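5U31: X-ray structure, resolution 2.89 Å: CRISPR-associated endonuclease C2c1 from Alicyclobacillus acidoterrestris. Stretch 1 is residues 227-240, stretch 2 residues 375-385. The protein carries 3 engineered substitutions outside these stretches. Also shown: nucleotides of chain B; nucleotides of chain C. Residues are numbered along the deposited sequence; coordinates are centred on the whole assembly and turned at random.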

# COMPACT_ATOMS: atom_id res chain seq x y z
N GLU A 227 -11.34 12.59 20.51
CA GLU A 227 -11.08 11.77 19.33
C GLU A 227 -9.73 11.08 19.42
O GLU A 227 -9.64 9.85 19.34
CB GLU A 227 -11.14 12.64 18.08
CG GLU A 227 -12.48 13.24 17.81
CD GLU A 227 -12.39 14.28 16.74
OE1 GLU A 227 -13.37 15.05 16.56
OE2 GLU A 227 -11.34 14.33 16.07
N ARG A 228 -8.66 11.85 19.58
CA ARG A 228 -7.33 11.27 19.60
C ARG A 228 -7.16 10.34 20.79
O ARG A 228 -6.38 9.38 20.73
CB ARG A 228 -6.27 12.37 19.62
CG ARG A 228 -6.23 13.16 20.89
CD ARG A 228 -5.31 14.36 20.77
NE ARG A 228 -3.94 13.99 20.46
CZ ARG A 228 -3.29 14.35 19.36
NH1 ARG A 228 -3.89 15.10 18.45
NH2 ARG A 228 -2.04 13.96 19.17
N MSE A 229 -7.89 10.59 21.87
CA MSE A 229 -7.79 9.79 23.08
C MSE A 229 -8.52 8.47 22.92
O MSE A 229 -8.19 7.47 23.57
CB MSE A 229 -8.35 10.57 24.26
CG MSE A 229 -7.69 10.21 25.56
SE MSE A 229 -5.77 10.50 25.46
CE MSE A 229 -5.33 9.94 27.27
N MSE A 230 -9.53 8.46 22.06
CA MSE A 230 -10.27 7.24 21.80
C MSE A 230 -9.51 6.29 20.89
O MSE A 230 -9.37 5.11 21.20
CB MSE A 230 -11.63 7.57 21.20
CG MSE A 230 -12.62 8.09 22.21
SE MSE A 230 -14.31 8.57 21.40
CE MSE A 230 -15.45 8.55 22.98
N SER A 231 -9.00 6.80 19.75
CA SER A 231 -8.30 5.91 18.83
C SER A 231 -7.03 5.37 19.46
O SER A 231 -6.64 4.22 19.21
CB SER A 231 -7.98 6.63 17.52
OG SER A 231 -6.85 7.47 17.64
N TRP A 232 -6.37 6.17 20.30
CA TRP A 232 -5.15 5.69 20.93
C TRP A 232 -5.45 4.58 21.93
O TRP A 232 -4.78 3.55 21.93
CB TRP A 232 -4.45 6.87 21.60
CG TRP A 232 -3.33 6.51 22.49
CD1 TRP A 232 -2.08 6.09 22.13
CD2 TRP A 232 -3.34 6.57 23.92
NE1 TRP A 232 -1.32 5.87 23.25
CE2 TRP A 232 -2.07 6.17 24.36
CE3 TRP A 232 -4.31 6.92 24.86
CZ2 TRP A 232 -1.73 6.11 25.71
CZ3 TRP A 232 -3.97 6.86 26.20
CH2 TRP A 232 -2.70 6.45 26.61
N GLU A 233 -6.48 4.76 22.76
CA GLU A 233 -6.89 3.69 23.66
C GLU A 233 -7.30 2.45 22.89
O GLU A 233 -7.06 1.32 23.33
CB GLU A 233 -8.03 4.15 24.56
CG GLU A 233 -7.59 4.96 25.77
CD GLU A 233 -7.07 4.09 26.90
OE1 GLU A 233 -6.82 2.89 26.67
OE2 GLU A 233 -6.91 4.62 28.02
N SER A 234 -7.94 2.63 21.73
CA SER A 234 -8.25 1.49 20.89
C SER A 234 -6.97 0.79 20.45
O SER A 234 -6.91 -0.44 20.39
CB SER A 234 -9.08 1.92 19.68
OG SER A 234 -10.43 2.10 20.05
N TRP A 235 -5.92 1.57 20.16
CA TRP A 235 -4.65 0.98 19.77
C TRP A 235 -3.91 0.38 20.95
O TRP A 235 -3.23 -0.63 20.79
CB TRP A 235 -3.78 2.02 19.07
CG TRP A 235 -4.03 2.01 17.61
CD1 TRP A 235 -4.74 2.92 16.89
CD2 TRP A 235 -3.62 0.99 16.69
NE1 TRP A 235 -4.77 2.55 15.57
CE2 TRP A 235 -4.10 1.37 15.42
CE3 TRP A 235 -2.89 -0.19 16.81
CZ2 TRP A 235 -3.87 0.61 14.28
CZ3 TRP A 235 -2.67 -0.95 15.68
CH2 TRP A 235 -3.15 -0.55 14.43
N ASN A 236 -4.02 0.99 22.14
CA ASN A 236 -3.46 0.36 23.34
C ASN A 236 -4.04 -1.04 23.53
O ASN A 236 -3.32 -1.97 23.90
CB ASN A 236 -3.74 1.22 24.57
CG ASN A 236 -2.60 2.15 24.90
OD1 ASN A 236 -1.42 1.80 24.76
ND2 ASN A 236 -2.93 3.35 25.36
N GLN A 237 -5.34 -1.19 23.29
CA GLN A 237 -5.96 -2.51 23.38
C GLN A 237 -5.50 -3.41 22.25
O GLN A 237 -5.31 -4.62 22.45
CB GLN A 237 -7.48 -2.36 23.39
CG GLN A 237 -8.24 -3.68 23.33
CD GLN A 237 -9.70 -3.52 23.67
OE1 GLN A 237 -10.06 -2.85 24.64
NE2 GLN A 237 -10.56 -4.13 22.87
N ARG A 238 -5.31 -2.85 21.05
CA ARG A 238 -4.98 -3.67 19.89
C ARG A 238 -3.53 -4.15 19.95
O ARG A 238 -3.25 -5.31 19.62
CB ARG A 238 -5.22 -2.87 18.61
CG ARG A 238 -5.33 -3.72 17.36
CD ARG A 238 -5.85 -2.89 16.20
NE ARG A 238 -6.41 -3.72 15.14
CZ ARG A 238 -5.70 -4.25 14.15
NH1 ARG A 238 -6.30 -4.99 13.22
NH2 ARG A 238 -4.39 -4.05 14.09
N VAL A 239 -2.61 -3.28 20.37
CA VAL A 239 -1.21 -3.67 20.49
C VAL A 239 -1.05 -4.75 21.55
O VAL A 239 -0.33 -5.74 21.36
CB VAL A 239 -0.35 -2.44 20.80
CG1 VAL A 239 1.09 -2.85 21.04
CG2 VAL A 239 -0.42 -1.48 19.67
N GLY A 240 -1.71 -4.58 22.70
CA GLY A 240 -1.63 -5.58 23.75
C GLY A 240 -2.18 -6.92 23.32
O GLY A 240 -1.59 -7.97 23.61
N ALA A 375 8.23 -6.43 18.92
CA ALA A 375 6.82 -6.09 19.08
C ALA A 375 6.63 -5.15 20.27
O ALA A 375 7.21 -5.34 21.34
CB ALA A 375 5.98 -7.35 19.25
N LYS A 376 5.79 -4.14 20.07
CA LYS A 376 5.45 -3.23 21.15
C LYS A 376 4.32 -3.82 21.98
O LYS A 376 3.57 -4.69 21.54
CB LYS A 376 5.06 -1.86 20.58
CG LYS A 376 6.08 -1.34 19.57
CD LYS A 376 5.82 0.09 19.13
CE LYS A 376 6.82 0.47 18.05
NZ LYS A 376 6.78 1.92 17.70
N MSE A 377 4.21 -3.33 23.21
CA MSE A 377 3.16 -3.78 24.10
C MSE A 377 2.19 -2.65 24.38
O MSE A 377 1.12 -2.86 24.96
CB MSE A 377 3.74 -4.30 25.41
CG MSE A 377 4.62 -5.53 25.27
SE MSE A 377 5.47 -5.99 26.96
CE MSE A 377 7.27 -5.32 26.60
N PHE A 378 2.56 -1.44 23.95
CA PHE A 378 1.74 -0.27 24.18
C PHE A 378 1.93 0.71 23.03
O PHE A 378 3.02 0.80 22.45
CB PHE A 378 2.07 0.43 25.50
CG PHE A 378 2.12 -0.50 26.68
CD1 PHE A 378 0.97 -0.85 27.36
CD2 PHE A 378 3.33 -1.02 27.12
CE1 PHE A 378 1.01 -1.69 28.45
CE2 PHE A 378 3.39 -1.86 28.21
CZ PHE A 378 2.22 -2.20 28.88
N ALA A 379 0.87 1.45 22.71
CA ALA A 379 0.92 2.44 21.64
C ALA A 379 1.46 3.75 22.19
O ALA A 379 0.93 4.29 23.17
CB ALA A 379 -0.47 2.64 21.05
N THR A 380 2.52 4.27 21.56
CA THR A 380 3.13 5.51 22.02
C THR A 380 2.09 6.62 22.10
O THR A 380 1.13 6.67 21.33
CB THR A 380 4.27 5.94 21.10
OG1 THR A 380 3.76 6.25 19.80
CG2 THR A 380 5.29 4.82 20.98
N PHE A 381 2.28 7.51 23.07
CA PHE A 381 1.36 8.60 23.37
C PHE A 381 2.06 9.91 23.07
O PHE A 381 3.14 10.17 23.61
CB PHE A 381 0.91 8.54 24.83
CG PHE A 381 0.07 9.71 25.27
CD1 PHE A 381 -1.28 9.76 24.97
CD2 PHE A 381 0.63 10.76 25.98
CE1 PHE A 381 -2.05 10.84 25.36
CE2 PHE A 381 -0.13 11.84 26.38
CZ PHE A 381 -1.48 11.88 26.07
N THR A 382 1.47 10.73 22.20
CA THR A 382 2.08 11.99 21.79
C THR A 382 1.03 13.09 21.84
O THR A 382 0.03 13.03 21.12
CB THR A 382 2.69 11.89 20.39
OG1 THR A 382 1.67 11.51 19.45
CG2 THR A 382 3.82 10.88 20.35
N LEU A 383 1.27 14.09 22.67
CA LEU A 383 0.39 15.25 22.74
C LEU A 383 0.43 16.02 21.42
O LEU A 383 1.44 16.02 20.72
CB LEU A 383 0.81 16.18 23.88
CG LEU A 383 0.66 15.81 25.36
CD1 LEU A 383 -0.72 15.24 25.62
CD2 LEU A 383 1.74 14.84 25.81
N PRO A 384 -0.66 16.70 21.07
CA PRO A 384 -0.61 17.62 19.93
C PRO A 384 0.32 18.79 20.20
O PRO A 384 0.55 19.18 21.34
CB PRO A 384 -2.06 18.10 19.79
CG PRO A 384 -2.60 17.99 21.15
CD PRO A 384 -1.98 16.74 21.73
N ASP A 385 0.86 19.34 19.11
CA ASP A 385 1.72 20.51 19.17
C ASP A 385 1.43 21.40 17.98
O ASP A 385 1.16 20.90 16.88
CB ASP A 385 3.20 20.12 19.19
CG ASP A 385 4.11 21.32 19.11
OD1 ASP A 385 4.28 22.00 20.14
OD2 ASP A 385 4.66 21.59 18.02
P C B 99 3.01 2.98 17.88
OP1 C B 99 3.57 2.78 19.24
OP2 C B 99 3.78 3.75 16.87
O5' C B 99 2.72 1.55 17.26
C5' C B 99 1.78 0.68 17.87
C4' C B 99 1.28 -0.36 16.90
O4' C B 99 0.49 0.27 15.86
C3' C B 99 2.34 -1.13 16.15
O3' C B 99 2.88 -2.19 16.93
C2' C B 99 1.59 -1.61 14.91
O2' C B 99 0.81 -2.75 15.22
C1' C B 99 0.65 -0.43 14.65
N1 C B 99 1.16 0.51 13.62
C2 C B 99 0.92 0.26 12.27
O2 C B 99 0.30 -0.76 11.95
N3 C B 99 1.37 1.14 11.34
C4 C B 99 2.02 2.24 11.73
N4 C B 99 2.44 3.08 10.79
C5 C B 99 2.26 2.52 13.10
C6 C B 99 1.82 1.65 14.00
P C B 98 2.18 8.76 16.89
OP1 C B 98 3.11 8.83 18.04
OP2 C B 98 2.68 9.14 15.54
O5' C B 98 1.57 7.29 16.83
C5' C B 98 0.93 6.73 17.96
C4' C B 98 0.13 5.51 17.60
O4' C B 98 -0.82 5.82 16.56
C3' C B 98 0.92 4.35 17.05
O3' C B 98 1.55 3.60 18.08
C2' C B 98 -0.13 3.56 16.28
O2' C B 98 -0.92 2.79 17.17
C1' C B 98 -1.00 4.69 15.73
N1 C B 98 -0.63 5.06 14.35
C2 C B 98 -0.97 4.20 13.30
O2 C B 98 -1.58 3.15 13.56
N3 C B 98 -0.63 4.52 12.04
C4 C B 98 0.02 5.66 11.80
N4 C B 98 0.32 5.92 10.53
C5 C B 98 0.38 6.56 12.84
C6 C B 98 0.04 6.23 14.09
P DT C 17 -9.27 -1.09 14.23
OP1 DT C 17 -9.06 -2.07 15.33
OP2 DT C 17 -10.36 -1.27 13.25
O5' DT C 17 -9.50 0.36 14.86
C5' DT C 17 -8.53 0.93 15.72
C4' DT C 17 -8.87 2.38 16.02
O4' DT C 17 -8.15 3.25 15.11
C3' DT C 17 -10.36 2.73 15.87
O3' DT C 17 -10.81 3.45 17.01
C2' DT C 17 -10.39 3.60 14.61
C1' DT C 17 -9.03 4.26 14.66
N1 DT C 17 -8.54 4.76 13.34
C2 DT C 17 -7.68 5.83 13.31
O2 DT C 17 -7.29 6.39 14.32
N3 DT C 17 -7.29 6.22 12.06
C4 DT C 17 -7.68 5.66 10.86
O4 DT C 17 -7.27 6.08 9.78
C5 DT C 17 -8.58 4.54 10.96
C7 DT C 17 -9.06 3.85 9.72
C6 DT C 17 -8.97 4.15 12.18

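How does Arg 228 engage the backbone just after Phe 381? Its CA-to-CB bond points toward stretch 2, and its NH2 donates a hydrogen bond to Thr 382 O at 3.0 Å, near the guanidinium plane. Pro 384 lies over one face of the same group, its CD 3.6 Å from Arg 228 NE, so polar edge and flat face are both used.

What meets the ring of Phe 381? The selenium of Met 229, a selenomethionine, meets the ring at its edge, with Met 229 SE 3.7 Å from Phe 381 CE1. One turn of helix is nearly completed at Trp 232, whose six-membered ring receives the edge of Phe 381 on its face, the planes inclined at 57°. Trp 232 also uses its own edge: NE1 donates to Ala 379 O at 2.8 Å.

Why does Ala 379 sit so close to the helix? Its small side chain points toward it, and its CB packs 3.9 Å from Trp 235 CB. Asn 236 OD1 accepts a hydrogen bond from Ala 379 N at 3.1 Å, so both backbone polar atoms of Ala 379 are bound by helix side chains.

What closes the contact? Val 239 CG1 packs against backbone, 3.1 Å from Lys 376 O, while Val 239 CG2 lies 4.3 Å from Ala 379 CB.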